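Long-range contacts in glyoxalase-related enzyme, AraC type (Clostridium phytofermentans, PDB 3BT3), which is of unknown function but carries the paired beta-alpha-beta-beta-beta fold of the VOC (glyoxalase/bleomycin resistance) superfamily, probably as part of an AraC-type transcription regulator: residues F95-G100 / R140-I145; V63-S68 / P77-H82. All coordinates share one frame; numbering follows the deposited sequence.

Contact 1: residues F95-G100 / R140-I145; sequences FMMIEG and RFFESI
Phe95 to Ile98 and Arg140 to Glu143 run in parallel register, the strand axes approaching to 4.7 Å at 45°, with three backbone bonds between them: Met96 N to Arg140 O, Phe142 N to Met96 O and the shortest and straightest, Ile98 N to Phe142 O (2.8 Å, N-H...O 172°). This pairs the first and fourth strands of a beta-alpha-beta-beta-beta module of the VOC fold, helix 101-110 following directly after Gly100. Phe95, Met97, Arg140 and Phe142 project from one face of the sheet. CG of Phe142 stands between its own N and carbonyl carbon, and the ring beyond it lies nearer to strand 92-99 than its CB does. Met97 CA lies over one face of this ring, 3.8 Å from its centroid, a CH-pi contact, and Met97 CB lies 3.4 Å from Phe142 CZ. Phe142 CE2 in turn sits over a face of the Phe95 ring, 3.5 Å from CZ, the two planes inclined by 33°. The guanidinium of Arg140, salt-bridged through NH2 to Glu128, has Phe95 CE1 over its centre. On the face carrying Met96 and Phe141, these two side chains lie side by side and point the same way; Met96 SD makes a Met-aromatic contact oblique to the Phe141 ring. Ile98 CG2 meets that ring at its edge. Beyond the ladder, Glu143 extends to the helix start, where OE2 accepts a bond from Ile101 N and the carboxylate straddles Gly100 N, weakly bonded at 3.3 Å to both OE1 and OE2.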
loop_
_atom_site.group_PDB
_atom_site.type_symbol
_atom_site.label_atom_id
_atom_site.label_comp_id
_atom_site.label_asym_id
_atom_site.label_seq_id
_atom_site.Cartn_x
_atom_site.Cartn_y
_atom_site.Cartn_z
ATOM N N PHE A 95 -4.913 0.220 -5.148
ATOM C CA PHE A 95 -6.366 0.235 -5.077
ATOM C C PHE A 95 -6.736 1.531 -4.386
ATOM O O PHE A 95 -6.906 1.558 -3.174
ATOM C CB PHE A 95 -6.841 -0.962 -4.249
ATOM C CG PHE A 95 -8.331 -1.064 -4.129
ATOM C CD1 PHE A 95 -9.129 -1.174 -5.266
ATOM C CD2 PHE A 95 -8.938 -1.068 -2.880
ATOM C CE1 PHE A 95 -10.512 -1.289 -5.164
ATOM C CE2 PHE A 95 -10.325 -1.183 -2.762
ATOM C CZ PHE A 95 -11.115 -1.296 -3.912
ATOM N N MET A 96 -6.862 2.610 -5.144
ATOM C CA MET A 96 -7.148 3.888 -4.517
ATOM C C MET A 96 -8.448 4.601 -4.868
ATOM O O MET A 96 -8.883 4.631 -6.017
ATOM C CB MET A 96 -5.935 4.829 -4.693
ATOM C CG MET A 96 -5.442 5.099 -6.117
ATOM S SD MET A 96 -3.764 5.916 -6.174
ATOM C CE MET A 96 -2.827 4.610 -6.775
ATOM N N MET A 97 -9.065 5.161 -3.835
ATOM C CA MET A 97 -10.312 5.896 -3.960
ATOM C C MET A 97 -9.982 7.315 -4.406
ATOM O O MET A 97 -9.129 7.975 -3.805
ATOM C CB MET A 97 -11.035 5.935 -2.608
ATOM C CG MET A 97 -12.427 6.593 -2.633
ATOM S SD MET A 97 -13.029 7.096 -0.982
ATOM C CE MET A 97 -13.368 5.524 -0.224
ATOM N N ILE A 98 -10.645 7.781 -5.461
ATOM C CA ILE A 98 -10.407 9.129 -5.945
ATOM C C ILE A 98 -11.682 9.912 -6.198
ATOM O O ILE A 98 -12.797 9.406 -6.065
ATOM C CB ILE A 98 -9.603 9.144 -7.254
ATOM C CG1 ILE A 98 -10.463 8.613 -8.393
ATOM C CG2 ILE A 98 -8.340 8.317 -7.108
ATOM C CD1 ILE A 98 -9.870 8.873 -9.753
ATOM N N GLU A 99 -11.496 11.166 -6.576
ATOM C CA GLU A 99 -12.605 12.043 -6.872
ATOM C C GLU A 99 -12.277 12.689 -8.208
ATOM O O GLU A 99 -11.224 13.298 -8.365
ATOM C CB GLU A 99 -12.729 13.087 -5.770
ATOM C CG GLU A 99 -14.131 13.616 -5.572
ATOM C CD GLU A 99 -14.350 14.138 -4.163
ATOM O OE1 GLU A 99 -15.488 14.558 -3.857
ATOM O OE2 GLU A 99 -13.385 14.125 -3.361
ATOM N N GLY A 100 -13.173 12.532 -9.174
ATOM C CA GLY A 100 -12.948 13.089 -10.496
ATOM C C GLY A 100 -12.400 12.004 -11.398
ATOM O O GLY A 100 -11.389 12.195 -12.077
ATOM N N ARG A 140 -5.676 0.288 -9.755
ATOM C CA ARG A 140 -7.126 0.415 -9.802
ATOM C C ARG A 140 -7.568 1.734 -9.180
ATOM O O ARG A 140 -7.137 2.106 -8.093
ATOM C CB ARG A 140 -7.781 -0.761 -9.076
ATOM C CG ARG A 140 -7.525 -2.109 -9.750
ATOM C CD ARG A 140 -8.171 -3.263 -8.999
ATOM N NE ARG A 140 -9.606 -3.065 -8.848
ATOM C CZ ARG A 140 -10.401 -3.853 -8.129
ATOM N NH1 ARG A 140 -9.906 -4.904 -7.491
ATOM N NH2 ARG A 140 -11.697 -3.590 -8.043
ATOM N N PHE A 141 -8.420 2.452 -9.894
ATOM C CA PHE A 141 -8.934 3.727 -9.415
ATOM C C PHE A 141 -10.451 3.617 -9.337
ATOM O O PHE A 141 -11.089 3.078 -10.247
ATOM C CB PHE A 141 -8.537 4.846 -10.380
ATOM C CG PHE A 141 -7.057 5.135 -10.401
ATOM C CD1 PHE A 141 -6.491 6.015 -9.481
ATOM C CD2 PHE A 141 -6.227 4.520 -11.331
ATOM C CE1 PHE A 141 -5.122 6.281 -9.489
ATOM C CE2 PHE A 141 -4.854 4.778 -11.348
ATOM C CZ PHE A 141 -4.301 5.659 -10.430
ATOM N N PHE A 142 -11.042 4.097 -8.251
ATOM C CA PHE A 142 -12.488 4.025 -8.147
ATOM C C PHE A 142 -13.066 5.239 -7.462
ATOM O O PHE A 142 -12.381 5.928 -6.704
ATOM C CB PHE A 142 -12.924 2.738 -7.418
ATOM C CG PHE A 142 -12.605 2.722 -5.948
ATOM C CD1 PHE A 142 -13.475 3.296 -5.027
ATOM C CD2 PHE A 142 -11.418 2.157 -5.490
ATOM C CE1 PHE A 142 -13.165 3.309 -3.665
ATOM C CE2 PHE A 142 -11.099 2.164 -4.136
ATOM C CZ PHE A 142 -11.976 2.742 -3.220
ATOM N N GLU A 143 -14.330 5.508 -7.766
ATOM C CA GLU A 143 -15.064 6.621 -7.179
ATOM C C GLU A 143 -16.469 6.104 -6.912
ATOM O O GLU A 143 -17.147 5.602 -7.821
ATOM C CB GLU A 143 -15.115 7.810 -8.139
ATOM C CG GLU A 143 -15.740 9.048 -7.529
ATOM C CD GLU A 143 -15.674 10.264 -8.440
ATOM O OE1 GLU A 143 -15.968 11.376 -7.954
ATOM O OE2 GLU A 143 -15.337 10.116 -9.636
ATOM N N SER A 144 -16.900 6.201 -5.661
ATOM C CA SER A 144 -18.220 5.721 -5.289
ATOM C C SER A 144 -19.327 6.592 -5.886
ATOM O O SER A 144 -19.124 7.779 -6.151
ATOM C CB SER A 144 -18.341 5.676 -3.770
ATOM O OG SER A 144 -17.933 6.905 -3.205
ATOM N N ILE A 145 -20.492 5.993 -6.107
ATOM C CA ILE A 145 -21.620 6.720 -6.673
ATOM C C ILE A 145 -22.545 7.208 -5.558
ATOM O O ILE A 145 -22.837 8.424 -5.522
ATOM C CB ILE A 145 -22.447 5.837 -7.626
ATOM C CG1 ILE A 145 -21.540 4.875 -8.386
ATOM C CG2 ILE A 145 -23.194 6.723 -8.617
ATOM C CD1 ILE A 145 -22.301 3.878 -9.237
#

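Contact 2: residues V63-S68 / P77-H82; sequences VFDYPS and PFRGFH
Val63 and Phe81 form an antiparallel hydrogen-bonded pair where strands 58-64 and 81-85 meet: Phe81 N reaches Val63 O at 2.9 Å, and Val63 N reaches Phe81 O at 3.1 Å. Val63 O also receives a CA-H...O contact from Gly80. Gly80 CA lies 4.1 Å from Phe64 CA, and a CB at Gly80 would point toward the other strand and run into Val63 O and Phe64 CA, consistent with glycine at this close approach. A further polar bond links the loops: Arg79 N donates to Tyr66 OH at 3.2 Å with an N-H...O angle of 157°, so the phenol binds the backbone beyond the last strand pair. Arg79 O accepts a bond from Asn23 ND2 of the second subunit. The charged ends of Asp65 and Arg79 stay apart, OD2 and NH1 being 5.1 Å from each other.

Among apolar contacts, Phe64 and Phe78 cross at about a right angle and meet rim to rim, CD2 to CE1 at 3.6 Å. CG of Phe78 is anti to its backbone N (chi1 177°); Gly80 N lies over the centre of one face of the ring. Arg79 CG comes up to Tyr66 CE2 at the ring edge, while Val63 CG2 packs against Phe81 CB. Val63 also touches Val36 and Phe39 of helix 32-41. The antiparallel pairing joins the third and fourth strands of the N-terminal beta-alpha-beta-beta-beta module, as in VOC proteins.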
loop_
_atom_site.group_PDB
_atom_site.type_symbol
_atom_site.label_atom_id
_atom_site.label_comp_id
_atom_site.label_asym_id
_atom_site.label_seq_id
_atom_site.Cartn_x
_atom_site.Cartn_y
_atom_site.Cartn_z
ATOM N N VAL A 63 6.693 8.382 -4.792
ATOM C CA VAL A 63 5.843 9.222 -5.611
ATOM C C VAL A 63 4.578 9.513 -4.812
ATOM O O VAL A 63 4.122 8.688 -4.028
ATOM C CB VAL A 63 5.477 8.536 -6.961
ATOM C CG1 VAL A 63 6.716 8.426 -7.814
ATOM C CG2 VAL A 63 4.877 7.150 -6.721
ATOM N N PHE A 64 4.025 10.702 -5.000
ATOM C CA PHE A 64 2.829 11.103 -4.289
ATOM C C PHE A 64 1.994 11.996 -5.184
ATOM O O PHE A 64 2.528 12.650 -6.095
ATOM C CB PHE A 64 3.201 11.828 -2.991
ATOM C CG PHE A 64 4.587 12.416 -2.997
ATOM C CD1 PHE A 64 4.882 13.540 -3.762
ATOM C CD2 PHE A 64 5.607 11.827 -2.252
ATOM C CE1 PHE A 64 6.175 14.073 -3.791
ATOM C CE2 PHE A 64 6.900 12.349 -2.273
ATOM C CZ PHE A 64 7.186 13.475 -3.046
ATOM N N ASP A 65 0.686 12.012 -4.928
ATOM C CA ASP A 65 -0.237 12.800 -5.728
ATOM C C ASP A 65 -0.158 14.307 -5.500
ATOM O O ASP A 65 -0.441 15.077 -6.408
ATOM C CB ASP A 65 -1.673 12.301 -5.527
ATOM C CG ASP A 65 -2.081 12.249 -4.065
ATOM O OD1 ASP A 65 -1.523 11.424 -3.299
ATOM O OD2 ASP A 65 -2.965 13.041 -3.679
ATOM N N TYR A 66 0.241 14.731 -4.306
ATOM C CA TYR A 66 0.361 16.161 -4.008
ATOM C C TYR A 66 1.721 16.735 -4.412
ATOM O O TYR A 66 2.594 16.003 -4.871
ATOM C CB TYR A 66 0.097 16.418 -2.513
ATOM C CG TYR A 66 0.558 15.317 -1.581
ATOM C CD1 TYR A 66 1.805 15.373 -0.953
ATOM C CD2 TYR A 66 -0.256 14.208 -1.334
ATOM C CE1 TYR A 66 2.232 14.341 -0.096
ATOM C CE2 TYR A 66 0.160 13.175 -0.488
ATOM C CZ TYR A 66 1.399 13.244 0.127
ATOM O OH TYR A 66 1.801 12.206 0.942
ATOM N N PRO A 67 1.909 18.062 -4.263
ATOM C CA PRO A 67 3.173 18.726 -4.616
ATOM C C PRO A 67 4.291 18.391 -3.631
ATOM O O PRO A 67 4.028 17.913 -2.528
ATOM C CB PRO A 67 2.814 20.210 -4.573
ATOM C CG PRO A 67 1.332 20.222 -4.820
ATOM C CD PRO A 67 0.868 19.068 -3.983
ATOM N N SER A 68 5.531 18.661 -4.032
ATOM C CA SER A 68 6.703 18.387 -3.196
ATOM C C SER A 68 6.654 19.125 -1.857
ATOM O O SER A 68 7.168 18.632 -0.849
ATOM C CB SER A 68 7.984 18.773 -3.941
ATOM O OG SER A 68 8.104 18.049 -5.155
ATOM N N PRO A 77 0.543 11.388 7.213
ATOM C CA PRO A 77 0.491 12.317 6.137
ATOM C C PRO A 77 1.533 12.005 5.023
ATOM O O PRO A 77 2.262 12.871 4.568
ATOM C CB PRO A 77 0.465 13.627 6.911
ATOM C CG PRO A 77 -0.369 13.297 8.110
ATOM C CD PRO A 77 -0.282 11.802 8.342
ATOM N N PHE A 78 1.580 10.707 4.632
ATOM C CA PHE A 78 2.307 10.110 3.446
ATOM C C PHE A 78 1.327 9.026 2.964
ATOM O O PHE A 78 1.039 8.061 3.673
ATOM C CB PHE A 78 3.647 9.343 3.652
ATOM C CG PHE A 78 4.155 8.758 2.286
ATOM C CD1 PHE A 78 4.437 9.624 1.220
ATOM C CD2 PHE A 78 4.337 7.406 2.036
ATOM C CE1 PHE A 78 4.848 9.166 -0.027
ATOM C CE2 PHE A 78 4.748 6.934 0.791
ATOM C CZ PHE A 78 5.007 7.800 -0.245
ATOM N N ARG A 79 0.844 9.214 1.767
ATOM C CA ARG A 79 -0.112 8.326 1.123
ATOM C C ARG A 79 0.239 8.010 -0.331
ATOM O O ARG A 79 -0.642 7.721 -1.134
ATOM C CB ARG A 79 -1.520 8.922 1.184
ATOM C CG ARG A 79 -1.708 10.168 0.346
ATOM C CD ARG A 79 -3.166 10.302 -0.034
ATOM N NE ARG A 79 -4.022 10.272 1.146
ATOM C CZ ARG A 79 -4.507 11.355 1.745
ATOM N NH1 ARG A 79 -4.228 12.565 1.270
ATOM N NH2 ARG A 79 -5.262 11.227 2.829
ATOM N N GLY A 80 1.520 8.075 -0.673
ATOM C CA GLY A 80 1.923 7.758 -2.031
ATOM C C GLY A 80 2.469 6.342 -2.086
ATOM O O GLY A 80 2.060 5.486 -1.300
ATOM N N PHE A 81 3.377 6.084 -3.019
ATOM C CA PHE A 81 3.997 4.764 -3.133
ATOM C C PHE A 81 5.471 4.859 -2.765
ATOM O O PHE A 81 6.143 5.827 -3.121
ATOM C CB PHE A 81 3.904 4.235 -4.567
ATOM C CG PHE A 81 2.534 3.772 -4.966
ATOM C CD1 PHE A 81 2.103 2.483 -4.661
ATOM C CD2 PHE A 81 1.671 4.624 -5.651
ATOM C CE1 PHE A 81 0.830 2.047 -5.034
ATOM C CE2 PHE A 81 0.395 4.203 -6.026
ATOM C CZ PHE A 81 -0.025 2.910 -5.719
ATOM N N HIS A 82 5.965 3.874 -2.027
ATOM C CA HIS A 82 7.381 3.824 -1.690
ATOM C C HIS A 82 7.942 3.048 -2.872
ATOM O O HIS A 82 7.350 2.055 -3.277
ATOM C CB HIS A 82 7.636 3.018 -0.417
ATOM C CG HIS A 82 7.235 3.717 0.842
ATOM N ND1 HIS A 82 6.117 3.365 1.568
ATOM C CD2 HIS A 82 7.814 4.744 1.510
ATOM C CE1 HIS A 82 6.025 4.146 2.631
ATOM N NE2 HIS A 82 7.042 4.990 2.619
#

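How the contacts relate
Contact 2 belongs to the N-terminal four-strand sheet and contact 1 to the C-terminal one; each sheet has strand order 1-4-3-2, the repeat expected of paired VOC modules. Along the chain they come in series, strand 81-85 being followed by strand 92-99, and their centres lie 16 Å apart. They touch directly where Met96 CE packs on Phe81 CE2 at 3.3 Å. The dimer brings them together a second time: Phe95 of each subunit meets His82 of the other edge-to-face. Met97 to Glu99 also pair antiparallel with a strand of the second subunit, continuing the sheet of contact 1 across the interface. In VOC proteins the curved sheets of paired modules commonly line the pocket.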